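Local coordinates for glyoxalase family protein (Enterococcus faecalis, PDB 2P25) that is of unknown function but belongs to the glyoxalase/bleomycin resistance protein/dioxygenase superfamily and forms a two-chain assembly, at residues A[7-13]-A[53-59]; A[24-28]-A[90-96]; A[107-112]-A[122-126]. One frame throughout, in Å; residues are numbered along the deposited sequence.

Interaction 1. Residues A[7-13]-A[53-59]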
ATOM      1  N   HIS A   7       8.687   1.539  -5.544  1.00 20.16           N
ATOM      2  CA  HIS A   7       9.578   2.575  -5.011  1.00 19.78           C
ATOM      3  C   HIS A   7       9.262   2.766  -3.531  1.00 19.86           C
ATOM      4  O   HIS A   7      10.151   2.770  -2.690  1.00 20.49           O
ATOM      5  CB  HIS A   7       9.414   3.895  -5.804  1.00 19.42           C
ATOM      6  CG  HIS A   7      10.330   4.999  -5.361  1.00 22.06           C
ATOM      7  ND1 HIS A   7      10.033   5.830  -4.302  1.00 23.16           N
ATOM      8  CD2 HIS A   7      11.527   5.423  -5.846  1.00 24.38           C
ATOM      9  CE1 HIS A   7      11.002   6.715  -4.145  1.00 24.24           C
ATOM     10  NE2 HIS A   7      11.926   6.486  -5.068  1.00 25.34           N
ATOM     11  N   HIS A   8       7.981   2.888  -3.215  1.00 18.55           N
ATOM     12  CA  HIS A   8       7.552   3.027  -1.823  1.00 18.34           C
ATOM     13  C   HIS A   8       6.054   2.819  -1.715  1.00 18.40           C
ATOM     14  O   HIS A   8       5.325   2.820  -2.724  1.00 19.76           O
ATOM     15  CB  HIS A   8       7.943   4.401  -1.240  1.00 18.35           C
ATOM     16  CG  HIS A   8       7.329   5.582  -1.940  1.00 17.88           C
ATOM     17  ND1 HIS A   8       6.105   6.110  -1.594  1.00 22.91           N
ATOM     18  CD2 HIS A   8       7.804   6.363  -2.937  1.00 16.94           C
ATOM     19  CE1 HIS A   8       5.835   7.151  -2.366  1.00 18.30           C
ATOM     20  NE2 HIS A   8       6.855   7.328  -3.190  1.00 20.74           N
ATOM     21  N   VAL A   9       5.593   2.695  -0.479  1.00 18.84           N
ATOM     22  CA  VAL A   9       4.187   2.707  -0.154  1.00 18.40           C
ATOM     23  C   VAL A   9       4.018   3.925   0.771  1.00 17.78           C
ATOM     24  O   VAL A   9       4.882   4.171   1.603  1.00 17.81           O
ATOM     25  CB  VAL A   9       3.809   1.413   0.572  1.00 20.42           C
ATOM     26  CG1 VAL A   9       2.435   1.491   1.157  1.00 20.77           C
ATOM     27  CG2 VAL A   9       3.870   0.228  -0.403  1.00 21.91           C
ATOM     28  N   ALA A  10       2.974   4.721   0.563  1.00 16.37           N
ATOM     29  CA  ALA A  10       2.707   5.920   1.410  1.00 16.13           C
ATOM     30  C   ALA A  10       1.551   5.682   2.375  1.00 16.51           C
ATOM     31  O   ALA A  10       0.552   5.041   2.028  1.00 17.54           O
ATOM     32  CB  ALA A  10       2.380   7.121   0.538  1.00 17.70           C
ATOM     33  N   ILE A  11       1.682   6.236   3.580  1.00 15.20           N
ATOM     34  CA  ILE A  11       0.701   6.041   4.670  1.00 15.66           C
ATOM     35  C   ILE A  11       0.402   7.409   5.248  1.00 15.21           C
ATOM     36  O   ILE A  11       1.296   8.237   5.362  1.00 16.44           O
ATOM     37  CB  ILE A  11       1.315   5.128   5.785  1.00 15.44           C
ATOM     38  CG1 ILE A  11       1.422   3.685   5.271  1.00 16.17           C
ATOM     39  CG2 ILE A  11       0.489   5.188   7.107  1.00 18.06           C
ATOM     40  CD1 ILE A  11       2.437   2.845   6.114  1.00 18.73           C
ATOM     41  N   ASN A  12      -0.860   7.620   5.622  1.00 15.65           N
ATOM     42  CA  ASN A  12      -1.296   8.835   6.348  1.00 15.09           C
ATOM     43  C   ASN A  12      -1.455   8.459   7.818  1.00 15.32           C
ATOM     44  O   ASN A  12      -2.155   7.492   8.120  1.00 15.27           O
ATOM     45  CB  ASN A  12      -2.662   9.347   5.820  1.00 15.33           C
ATOM     46  CG  ASN A  12      -2.590   9.877   4.397  1.00 16.82           C
ATOM     47  OD1 ASN A  12      -1.517  10.254   3.928  1.00 16.53           O
ATOM     48  ND2 ASN A  12      -3.747   9.923   3.699  1.00 17.72           N
ATOM     49  N   ALA A  13      -0.784   9.210   8.701  1.00 14.54           N
ATOM     50  CA  ALA A  13      -0.786   8.957  10.136  1.00 14.87           C
ATOM     51  C   ALA A  13      -1.177  10.229  10.873  1.00 16.01           C
ATOM     52  O   ALA A  13      -1.006  11.351  10.335  1.00 15.87           O
ATOM     53  CB  ALA A  13       0.611   8.500  10.608  1.00 15.92           C
ATOM     54  N   GLU A  53      10.885   1.034   1.027  1.00 32.62           N
ATOM     55  CA  GLU A  53      10.712   2.411   1.496  1.00 29.91           C
ATOM     56  C   GLU A  53       9.270   2.699   1.881  1.00 27.97           C
ATOM     57  O   GLU A  53       8.323   2.262   1.211  1.00 25.08           O
ATOM     58  CB  GLU A  53      11.208   3.401   0.452  1.00 30.89           C
ATOM     59  CG  GLU A  53      11.190   4.858   0.891  1.00 33.53           C
ATOM     60  CD  GLU A  53      12.162   5.726   0.075  1.00 38.68           C
ATOM     61  OE1 GLU A  53      13.173   5.193  -0.442  1.00 39.97           O
ATOM     62  OE2 GLU A  53      11.909   6.946  -0.038  1.00 41.48           O
ATOM     63  N   LEU A  54       9.113   3.422   2.981  1.00 25.57           N
ATOM     64  CA  LEU A  54       7.793   3.753   3.482  1.00 24.78           C
ATOM     65  C   LEU A  54       7.741   5.259   3.643  1.00 24.19           C
ATOM     66  O   LEU A  54       8.619   5.838   4.280  1.00 24.80           O
ATOM     67  CB  LEU A  54       7.595   3.050   4.831  1.00 25.57           C
ATOM     68  CG  LEU A  54       6.271   2.513   5.286  1.00 28.85           C
ATOM     69  CD1 LEU A  54       5.755   1.432   4.315  1.00 28.09           C
ATOM     70  CD2 LEU A  54       6.477   1.975   6.694  1.00 26.62           C
ATOM     71  N   GLU A  55       6.760   5.904   3.026  1.00 21.57           N
ATOM     72  CA  GLU A  55       6.574   7.349   3.121  1.00 21.52           C
ATOM     73  C   GLU A  55       5.375   7.661   3.993  1.00 21.72           C
ATOM     74  O   GLU A  55       4.263   7.257   3.661  1.00 21.90           O
ATOM     75  CB  GLU A  55       6.318   7.867   1.733  1.00 23.25           C
ATOM     76  CG  GLU A  55       6.295   9.320   1.542  1.00 26.79           C
ATOM     77  CD  GLU A  55       6.487   9.638   0.076  1.00 29.80           C
ATOM     78  OE1 GLU A  55       7.643   9.555  -0.432  1.00 33.86           O
ATOM     79  OE2 GLU A  55       5.476   9.937  -0.565  1.00 28.34           O
ATOM     80  N   ILE A  56       5.584   8.396   5.075  1.00 17.80           N
ATOM     81  CA  ILE A  56       4.492   8.647   6.010  1.00 18.32           C
ATOM     82  C   ILE A  56       4.204  10.130   6.060  1.00 17.83           C
ATOM     83  O   ILE A  56       5.123  10.931   6.301  1.00 18.69           O
ATOM     84  CB  ILE A  56       4.798   8.106   7.417  1.00 17.47           C
ATOM     85  CG1 ILE A  56       5.309   6.656   7.322  1.00 19.94           C
ATOM     86  CG2 ILE A  56       3.558   8.244   8.309  1.00 18.38           C
ATOM     87  CD1 ILE A  56       5.517   5.977   8.635  1.00 23.74           C
ATOM     88  N   PHE A  57       2.956  10.496   5.810  1.00 17.10           N
ATOM     89  CA  PHE A  57       2.498  11.877   5.909  1.00 16.47           C
ATOM     90  C   PHE A  57       1.764  11.984   7.243  1.00 16.51           C
ATOM     91  O   PHE A  57       0.854  11.218   7.486  1.00 16.51           O
ATOM     92  CB  PHE A  57       1.528  12.198   4.754  1.00 17.27           C
ATOM     93  CG  PHE A  57       2.202  12.195   3.403  1.00 18.23           C
ATOM     94  CD1 PHE A  57       2.645  13.385   2.825  1.00 21.82           C
ATOM     95  CD2 PHE A  57       2.389  11.000   2.723  1.00 19.97           C
ATOM     96  CE1 PHE A  57       3.282  13.368   1.575  1.00 21.73           C
ATOM     97  CE2 PHE A  57       3.037  10.971   1.492  1.00 22.15           C
ATOM     98  CZ  PHE A  57       3.466  12.153   0.910  1.00 21.50           C
ATOM     99  N   ILE A  58       2.189  12.911   8.104  1.00 15.13           N
ATOM    100  CA  ILE A  58       1.661  12.989   9.457  1.00 16.34           C
ATOM    101  C   ILE A  58       0.902  14.301   9.633  1.00 16.83           C
ATOM    102  O   ILE A  58       1.465  15.368   9.469  1.00 18.13           O
ATOM    103  CB  ILE A  58       2.806  12.911  10.522  1.00 15.60           C
ATOM    104  CG1 ILE A  58       3.681  11.668  10.283  1.00 16.14           C
ATOM    105  CG2 ILE A  58       2.244  12.879  11.954  1.00 17.97           C
ATOM    106  CD1 ILE A  58       4.993  11.694  11.006  1.00 16.69           C
ATOM    107  N   SER A  59      -0.359  14.211  10.022  1.00 17.68           N
ATOM    108  CA  SER A  59      -1.221  15.403  10.133  1.00 18.81           C
ATOM    109  C   SER A  59      -2.451  15.088  10.975  1.00 19.80           C
ATOM    110  O   SER A  59      -3.036  14.016  10.855  1.00 19.52           O
ATOM    111  CB  SER A  59      -1.656  15.879   8.746  1.00 19.64           C
ATOM    112  OG  SER A  59      -2.520  17.015   8.825  1.00 21.49           O
TER
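Glu-53 begins the pairing: its CB lies against the carbonyl O of His-7, and its own O accepts a hydrogen bond from Val-9 N at 3.2 Å, the longest of six here. On the next residue, Leu-54 CG meets Ile-11 CD1 at 3.9 Å, on a face of the sheet that Tyr-23 of helix 16-26 covers. Glu-55 bonds twice to the same edge of the neighbouring strand, its N to Val-9 O and its O from Ile-11 N, bracketing Ala-10. Its extended side chain, CG trans to the backbone N (chi1 -171°), carries the carboxylate over one face of the His-8 imidazole, with OE1 3.5 Å above the ring and displaced toward the rim. The two planes lie 37° apart. Each group spends its polar end on another partner: OE1 forms a salt bridge with Lys-44, while His-8 NE2 bonds Glu-123 of the second subunit. The parallel strands are neighbours in a sheet of order 1-4-3-2, as in the beta-alpha-beta-beta-beta modules of the glyoxalase superfamily, and strand 6-13 extends the sheet into the second subunit. Ile-56 sets CG2 3.7 Å from Ala-13 CB. The Phe-57 ring turns an edge to Ile-11 O and Ala-10 CB, and Asn-12 OD1, bonded to Arg-75 of the second subunit, lies 3.7 Å from Phe-57 CB. Ser-59 N closes the ladder on Ala-13 O at 2.9 Å.

Interaction 2. Residues A[24-28]-A[90-96]; sequences VEKLG and FLNEQGI
Lys-26 and Gln-94 mark the nearest approach of the two backbones, with CA atoms 6.8 Å apart, where the C-terminal parts of helices 16-26 and 84-93 come together. Residues 90-96 turn out of their helix in a Schellman motif: Gly-95, with positive phi, is the C-prime residue, Ile-96 N reaches back to Leu-91 O, and Gly-95 N to Asn-92 O. The backbone O of Gln-94 accepts a bond from Lys-26 NZ (2.9 Å), almost in line with its C=O bond at 174°. Lys-26 gets there by running fully extended beyond CG. Gln-94, bent at chi2 (-70°), slides past it in the opposite sense, and its NE2 lies 3.4 Å from Lys-26 CG. Each of these helices follows the first strand of one of the chain's two sheets, so the contact ties the two halves of the glyoxalase-type fold together. Ile-96 CD1 rests on the aliphatic part of the lysine, 3.7 Å from Lys-26 CD. Phe-90 points its ring edge at the backbone, CZ 3.1 Å from Lys-26 O and in plane with it, while Gln-94 CG lies over one face of the same ring, toward its rim. Deeper in, Leu-27 CD1 meets Leu-91 CD2 at 4.0 Å; Phe-114 of strand 110-115 backs Leu-91 and Ile-96, and Phe-3 of the second subunit packs on Leu-27, Phe-90 and Leu-91.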
ATOM      1  N   VAL A  24       9.512   3.283  13.552  1.00 19.66           N
ATOM      2  CA  VAL A  24      10.950   3.349  13.704  1.00 20.95           C
ATOM      3  C   VAL A  24      11.399   2.463  14.860  1.00 21.67           C
ATOM      4  O   VAL A  24      12.239   1.569  14.665  1.00 23.69           O
ATOM      5  CB  VAL A  24      11.433   4.806  13.853  1.00 20.64           C
ATOM      6  CG1 VAL A  24      12.969   4.859  14.115  1.00 22.00           C
ATOM      7  CG2 VAL A  24      11.054   5.632  12.585  1.00 20.59           C
ATOM      8  N   GLU A  25      10.871   2.698  16.060  1.00 22.31           N
ATOM      9  CA  GLU A  25      11.392   1.996  17.235  1.00 24.58           C
ATOM     10  C   GLU A  25      11.029   0.511  17.290  1.00 24.52           C
ATOM     11  O   GLU A  25      11.877  -0.326  17.624  1.00 25.81           O
ATOM     12  CB  GLU A  25      11.042   2.741  18.548  1.00 24.16           C
ATOM     13  CG  GLU A  25      11.658   4.163  18.653  1.00 27.98           C
ATOM     14  CD  GLU A  25      13.192   4.175  18.563  1.00 31.69           C
ATOM     15  OE1 GLU A  25      13.839   3.224  19.070  1.00 34.65           O
ATOM     16  OE2 GLU A  25      13.752   5.137  17.986  1.00 33.16           O
ATOM     17  N   LYS A  26       9.793   0.172  16.944  1.00 22.97           N
ATOM     18  CA  LYS A  26       9.344  -1.197  17.039  1.00 22.95           C
ATOM     19  C   LYS A  26       9.546  -2.008  15.779  1.00 23.84           C
ATOM     20  O   LYS A  26      10.136  -3.088  15.827  1.00 24.91           O
ATOM     21  CB  LYS A  26       7.889  -1.262  17.529  1.00 22.27           C
ATOM     22  CG  LYS A  26       7.754  -0.636  18.888  1.00 21.83           C
ATOM     23  CD  LYS A  26       6.313  -0.584  19.374  1.00 21.97           C
ATOM     24  CE  LYS A  26       6.264  -0.062  20.804  1.00 23.71           C
ATOM     25  NZ  LYS A  26       4.854   0.046  21.330  1.00 24.45           N
ATOM     26  N   LEU A  27       9.077  -1.499  14.650  1.00 22.79           N
ATOM     27  CA  LEU A  27       9.220  -2.211  13.381  1.00 23.53           C
ATOM     28  C   LEU A  27      10.643  -2.125  12.818  1.00 23.81           C
ATOM     29  O   LEU A  27      11.006  -2.900  11.922  1.00 24.93           O
ATOM     30  CB  LEU A  27       8.206  -1.703  12.347  1.00 23.39           C
ATOM     31  CG  LEU A  27       6.907  -2.534  12.278  1.00 25.76           C
ATOM     32  CD1 LEU A  27       6.427  -3.045  13.632  1.00 26.82           C
ATOM     33  CD2 LEU A  27       5.823  -1.886  11.512  1.00 20.32           C
ATOM     34  N   GLY A  28      11.427  -1.182  13.337  1.00 23.46           N
ATOM     35  CA  GLY A  28      12.846  -1.091  12.993  1.00 23.57           C
ATOM     36  C   GLY A  28      13.162  -0.421  11.677  1.00 24.17           C
ATOM     37  O   GLY A  28      14.256  -0.611  11.119  1.00 24.29           O
ATOM     38  N   PHE A  90       7.528 -11.250  19.133  1.00 16.81           N
ATOM     39  CA  PHE A  90       8.241  -9.967  19.095  1.00 17.66           C
ATOM     40  C   PHE A  90       7.281  -8.777  19.197  1.00 17.99           C
ATOM     41  O   PHE A  90       7.473  -7.880  20.022  1.00 18.71           O
ATOM     42  CB  PHE A  90       9.135  -9.848  17.833  1.00 18.07           C
ATOM     43  CG  PHE A  90       9.660  -8.451  17.606  1.00 18.70           C
ATOM     44  CD1 PHE A  90      10.791  -8.002  18.278  1.00 22.49           C
ATOM     45  CD2 PHE A  90       8.987  -7.575  16.749  1.00 20.98           C
ATOM     46  CE1 PHE A  90      11.267  -6.698  18.073  1.00 24.17           C
ATOM     47  CE2 PHE A  90       9.447  -6.277  16.542  1.00 23.89           C
ATOM     48  CZ  PHE A  90      10.577  -5.838  17.205  1.00 23.16           C
ATOM     49  N   LEU A  91       6.220  -8.789  18.398  1.00 17.47           N
ATOM     50  CA  LEU A  91       5.251  -7.700  18.425  1.00 17.63           C
ATOM     51  C   LEU A  91       4.555  -7.622  19.788  1.00 18.09           C
ATOM     52  O   LEU A  91       4.417  -6.534  20.372  1.00 18.24           O
ATOM     53  CB  LEU A  91       4.215  -7.866  17.314  1.00 17.48           C
ATOM     54  CG  LEU A  91       4.744  -7.707  15.873  1.00 18.37           C
ATOM     55  CD1 LEU A  91       3.631  -8.126  14.891  1.00 18.89           C
ATOM     56  CD2 LEU A  91       5.109  -6.238  15.662  1.00 19.04           C
ATOM     57  N   ASN A  92       4.116  -8.777  20.292  1.00 18.05           N
ATOM     58  CA  ASN A  92       3.386  -8.806  21.561  1.00 19.16           C
ATOM     59  C   ASN A  92       4.269  -8.274  22.685  1.00 19.97           C
ATOM     60  O   ASN A  92       3.793  -7.535  23.575  1.00 20.44           O
ATOM     61  CB  ASN A  92       2.869 -10.220  21.883  1.00 19.85           C
ATOM     62  CG  ASN A  92       1.820 -10.712  20.898  1.00 19.38           C
ATOM     63  OD1 ASN A  92       1.251  -9.946  20.082  1.00 23.30           O
ATOM     64  ND2 ASN A  92       1.540 -11.997  20.965  1.00 18.78           N
ATOM     65  N   GLU A  93       5.560  -8.586  22.617  1.00 20.16           N
ATOM     66  CA  GLU A  93       6.475  -8.120  23.654  1.00 21.77           C
ATOM     67  C   GLU A  93       6.570  -6.583  23.624  1.00 21.87           C
ATOM     68  O   GLU A  93       6.764  -5.948  24.673  1.00 22.25           O
ATOM     69  CB  GLU A  93       7.846  -8.733  23.487  1.00 21.32           C
ATOM     70  CG  GLU A  93       8.770  -8.398  24.668  1.00 24.45           C
ATOM     71  CD  GLU A  93      10.181  -8.911  24.470  1.00 29.36           C
ATOM     72  OE1 GLU A  93      10.711  -8.801  23.349  1.00 33.46           O
ATOM     73  OE2 GLU A  93      10.768  -9.417  25.443  1.00 33.96           O
ATOM     74  N   GLN A  94       6.430  -6.008  22.426  1.00 22.57           N
ATOM     75  CA  GLN A  94       6.470  -4.550  22.240  1.00 22.79           C
ATOM     76  C   GLN A  94       5.127  -3.883  22.472  1.00 23.05           C
ATOM     77  O   GLN A  94       4.985  -2.691  22.203  1.00 23.61           O
ATOM     78  CB  GLN A  94       6.950  -4.205  20.828  1.00 23.59           C
ATOM     79  CG  GLN A  94       8.345  -4.722  20.491  1.00 26.10           C
ATOM     80  CD  GLN A  94       9.410  -3.987  21.258  1.00 31.05           C
ATOM     81  OE1 GLN A  94      10.142  -4.573  22.071  1.00 34.09           O
ATOM     82  NE2 GLN A  94       9.507  -2.700  21.013  1.00 31.87           N
ATOM     83  N   GLY A  95       4.144  -4.643  22.944  1.00 22.11           N
ATOM     84  CA  GLY A  95       2.822  -4.102  23.255  1.00 22.48           C
ATOM     85  C   GLY A  95       1.930  -3.965  22.037  1.00 22.70           C
ATOM     86  O   GLY A  95       0.933  -3.218  22.059  1.00 22.96           O
ATOM     87  N   ILE A  96       2.283  -4.670  20.960  1.00 21.59           N
ATOM     88  CA  ILE A  96       1.467  -4.641  19.751  1.00 21.32           C
ATOM     89  C   ILE A  96       0.659  -5.926  19.670  1.00 21.72           C
ATOM     90  O   ILE A  96       1.223  -7.002  19.515  1.00 21.68           O
ATOM     91  CB  ILE A  96       2.333  -4.489  18.489  1.00 21.12           C
ATOM     92  CG1 ILE A  96       3.057  -3.142  18.520  1.00 21.09           C
ATOM     93  CG2 ILE A  96       1.455  -4.644  17.189  1.00 20.62           C
ATOM     94  CD1 ILE A  96       4.211  -3.043  17.497  1.00 22.67           C
TER

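Interaction 3. Residues A[107-112]-A[122-126]; sequences TGKKMT and LELHE
Glu-126, the last residue of the chain, pairs with Lys-110 through backbone, side chain and water. Its N donates to Lys-110 O at 3.0 Å, and the two side chains then run side by side in the same direction, with Lys-110 CD 3.8 Å from Glu-126 OE1. The charged ends do not touch; one water spans Lys-110 NZ and Glu-126 OE2, and another links the Lys-110 backbone N-H to OE1. Both ends also reach the beginning of helix 84-93, OE2 accepting from Ile-84 N and NZ forming a salt bridge with Glu-85, a setting that probably favours the carboxylate form. Glu-126 O accepts on a lone pair the N-H of His-125 ND1 (2.6 Å), in the plane of that ring, and Lys-109 CD packs near it.

Because NE2 of His-125 bonds Asp-104 as well, the rotation of the imidazole is fixed from two sides. Lys-110 O lies over one face, displaced toward the rim, Lys-109 CB is 3.9 Å from His-125 CE1, and the selenium of Met-111, a selenomethionine, stands obliquely 5.2 Å from the ring centroid. His-7 of the second subunit stacks on this ring.

Thr-112 pairs with Leu-124 by two backbone bonds, 3.0 Å from Thr-112 N to Leu-124 O and 2.8 Å from Leu-124 N to Thr-112 O. With OG1 trans to the backbone N (chi1 -170°), the threonine gives its hydroxyl to a bond with Glu-99 O and its CG2 to the Leu-124 methyl CD1, beneath helix 84-93. Met-111 and His-125 form the adjacent non-hydrogen-bonded pair. The arrangement is that of an antiparallel beta hairpin, made by the two central strands of a 1-4-3-2 sheet of the glyoxalase superfamily fold.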
ATOM      1  N   THR A 107      -4.472 -20.807   0.108  1.00 37.47           N
ATOM      2  CA  THR A 107      -3.078 -21.285   0.063  1.00 36.79           C
ATOM      3  C   THR A 107      -2.656 -22.233   1.198  1.00 35.90           C
ATOM      4  O   THR A 107      -1.715 -23.014   1.036  1.00 35.77           O
ATOM      5  CB  THR A 107      -2.062 -20.120  -0.059  1.00 37.14           C
ATOM      6  OG1 THR A 107      -1.953 -19.418   1.189  1.00 37.26           O
ATOM      7  CG2 THR A 107      -2.484 -19.152  -1.161  1.00 37.84           C
ATOM      8  N   GLY A 108      -3.337 -22.163   2.340  1.00 34.54           N
ATOM      9  CA  GLY A 108      -2.970 -22.987   3.493  1.00 32.93           C
ATOM     10  C   GLY A 108      -1.800 -22.477   4.338  1.00 31.80           C
ATOM     11  O   GLY A 108      -1.356 -23.170   5.250  1.00 32.69           O
ATOM     12  N   LYS A 109      -1.279 -21.286   4.035  1.00 29.76           N
ATOM     13  CA  LYS A 109      -0.155 -20.730   4.814  1.00 27.54           C
ATOM     14  C   LYS A 109      -0.636 -19.871   5.970  1.00 25.23           C
ATOM     15  O   LYS A 109      -1.700 -19.251   5.891  1.00 25.08           O
ATOM     16  CB  LYS A 109       0.836 -19.965   3.927  1.00 28.30           C
ATOM     17  CG  LYS A 109       1.626 -20.930   3.023  1.00 30.41           C
ATOM     18  CD  LYS A 109       2.672 -20.222   2.206  1.00 35.33           C
ATOM     19  CE  LYS A 109       3.397 -21.227   1.303  1.00 36.88           C
ATOM     20  NZ  LYS A 109       4.008 -20.558   0.106  1.00 39.39           N
ATOM     21  N   LYS A 110       0.155 -19.845   7.038  1.00 23.23           N
ATOM     22  CA  LYS A 110      -0.196 -19.095   8.251  1.00 21.51           C
ATOM     23  C   LYS A 110      -0.164 -17.598   8.043  1.00 21.04           C
ATOM     24  O   LYS A 110       0.712 -17.082   7.364  1.00 19.86           O
ATOM     25  CB  LYS A 110       0.767 -19.417   9.390  1.00 21.53           C
ATOM     26  CG  LYS A 110       0.573 -20.804   9.972  1.00 21.09           C
ATOM     27  CD  LYS A 110       1.752 -21.147  10.877  1.00 24.24           C
ATOM     28  CE  LYS A 110       1.649 -22.553  11.393  1.00 24.26           C
ATOM     29  NZ  LYS A 110       2.831 -22.865  12.233  1.00 22.84           N
HETATM   30  N   MSE A 111      -1.098 -16.906   8.688  1.00 20.94           N
HETATM   31  CA  MSE A 111      -1.207 -15.449   8.570  1.00 22.83           C
HETATM   32  C   MSE A 111      -1.927 -14.890   9.783  1.00 20.01           C
HETATM   33  O   MSE A 111      -2.653 -15.602  10.480  1.00 19.63           O
HETATM   34  CB  MSE A 111      -1.984 -15.050   7.303  1.00 21.18           C
HETATM   35  CG  MSE A 111      -3.341 -15.667   7.265  1.00 25.42           C
HETATM   36 SE   MSE A 111      -4.382 -15.049   5.746  1.00 38.42          SE
HETATM   37  CE  MSE A 111      -4.853 -13.265   6.434  1.00 31.35           C
ATOM     38  N   THR A 112      -1.680 -13.610  10.056  1.00 18.69           N
ATOM     39  CA  THR A 112      -2.469 -12.874  11.031  1.00 17.92           C
ATOM     40  C   THR A 112      -2.302 -11.372  10.714  1.00 16.94           C
ATOM     41  O   THR A 112      -1.559 -11.002   9.786  1.00 17.20           O
ATOM     42  CB  THR A 112      -2.055 -13.175  12.484  1.00 18.88           C
ATOM     43  OG1 THR A 112      -3.035 -12.582  13.379  1.00 20.08           O
ATOM     44  CG2 THR A 112      -0.648 -12.602  12.792  1.00 18.69           C
ATOM     45  N   LEU A 122      -2.036  -4.403   9.132  1.00 18.04           N
ATOM     46  CA  LEU A 122      -0.745  -4.842   8.638  1.00 17.34           C
ATOM     47  C   LEU A 122      -0.739  -6.348   8.799  1.00 18.22           C
ATOM     48  O   LEU A 122      -0.962  -6.869   9.901  1.00 19.70           O
ATOM     49  CB  LEU A 122       0.390  -4.185   9.429  1.00 17.67           C
ATOM     50  CG  LEU A 122       0.417  -2.648   9.312  1.00 17.07           C
ATOM     51  CD1 LEU A 122       1.434  -2.051  10.304  1.00 18.41           C
ATOM     52  CD2 LEU A 122       0.818  -2.289   7.855  1.00 19.31           C
ATOM     53  N   GLU A 123      -0.519  -7.050   7.695  1.00 17.53           N
ATOM     54  CA  GLU A 123      -0.582  -8.508   7.733  1.00 17.57           C
ATOM     55  C   GLU A 123       0.800  -9.145   7.864  1.00 16.81           C
ATOM     56  O   GLU A 123       1.768  -8.650   7.289  1.00 17.04           O
ATOM     57  CB  GLU A 123      -1.266  -8.977   6.472  1.00 18.47           C
ATOM     58  CG  GLU A 123      -1.643 -10.445   6.422  1.00 20.87           C
ATOM     59  CD  GLU A 123      -2.115 -10.835   5.037  1.00 24.96           C
ATOM     60  OE1 GLU A 123      -3.153 -10.321   4.592  1.00 29.36           O
ATOM     61  OE2 GLU A 123      -1.433 -11.609   4.353  1.00 28.63           O
ATOM     62  N   LEU A 124       0.864 -10.272   8.577  1.00 16.72           N
ATOM     63  CA  LEU A 124       2.013 -11.179   8.537  1.00 16.83           C
ATOM     64  C   LEU A 124       1.577 -12.424   7.789  1.00 17.93           C
ATOM     65  O   LEU A 124       0.497 -12.976   8.056  1.00 17.26           O
ATOM     66  CB  LEU A 124       2.426 -11.566   9.962  1.00 17.85           C
ATOM     67  CG  LEU A 124       2.843 -10.470  10.949  1.00 17.78           C
ATOM     68  CD1 LEU A 124       3.158 -11.077  12.329  1.00 20.52           C
ATOM     69  CD2 LEU A 124       4.032  -9.698  10.407  1.00 20.25           C
ATOM     70  N   HIS A 125       2.403 -12.866   6.838  1.00 18.52           N
ATOM     71  CA  HIS A 125       2.052 -14.005   6.014  1.00 20.50           C
ATOM     72  C   HIS A 125       3.287 -14.859   5.758  1.00 20.59           C
ATOM     73  O   HIS A 125       4.322 -14.335   5.355  1.00 20.23           O
ATOM     74  CB  HIS A 125       1.498 -13.480   4.679  1.00 21.35           C
ATOM     75  CG  HIS A 125       0.702 -14.477   3.906  1.00 23.11           C
ATOM     76  ND1 HIS A 125       1.248 -15.633   3.390  1.00 27.67           N
ATOM     77  CD2 HIS A 125      -0.596 -14.468   3.520  1.00 26.46           C
ATOM     78  CE1 HIS A 125       0.315 -16.304   2.734  1.00 28.33           C
ATOM     79  NE2 HIS A 125      -0.813 -15.618   2.797  1.00 28.65           N
ATOM     80  N   GLU A 126       3.179 -16.164   5.988  1.00 20.85           N
ATOM     81  CA  GLU A 126       4.284 -17.073   5.676  1.00 21.51           C
ATOM     82  C   GLU A 126       4.399 -17.371   4.170  1.00 23.07           C
ATOM     83  O   GLU A 126       3.503 -17.014   3.384  1.00 23.64           O
ATOM     84  CB  GLU A 126       4.146 -18.351   6.483  1.00 21.72           C
ATOM     85  CG  GLU A 126       4.552 -18.140   7.945  1.00 21.03           C
ATOM     86  CD  GLU A 126       4.795 -19.433   8.726  1.00 23.66           C
ATOM     87  OE1 GLU A 126       4.473 -20.544   8.223  1.00 25.72           O
ATOM     88  OE2 GLU A 126       5.320 -19.334   9.855  1.00 21.22           O
TER
HETATM   89  O   HOH W   1       2.358 -21.497   6.834  1.00 31.47           O
HETATM   90  O   HOH W   2       5.128 -21.441  11.675  1.00 34.82           O

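How the interactions relate
Interaction 1 lies in one four-stranded sheet and interaction 3 in the other, their centres about 23 Å apart on opposite sides of the chain's centre. Interaction 2 joins the C-terminal ends of the two helices, 16-26 and 84-93, one from each half, about 19 Å from interaction 1 and 18 Å from interaction 3 (centres). It touches interaction 3 where Leu-91 CD1 meets Leu-124 CD1 at 3.9 Å. Along the chain, interactions 1 and 2 alternate their segments, and interaction 3 follows both. Within one chain interactions 1 and 3 do not touch, yet across the dimer residues of 7-13 meet those of 122-126 in the second subunit, and residues 8-12 pair with a strand of that subunit, so the sheet runs on across the interface.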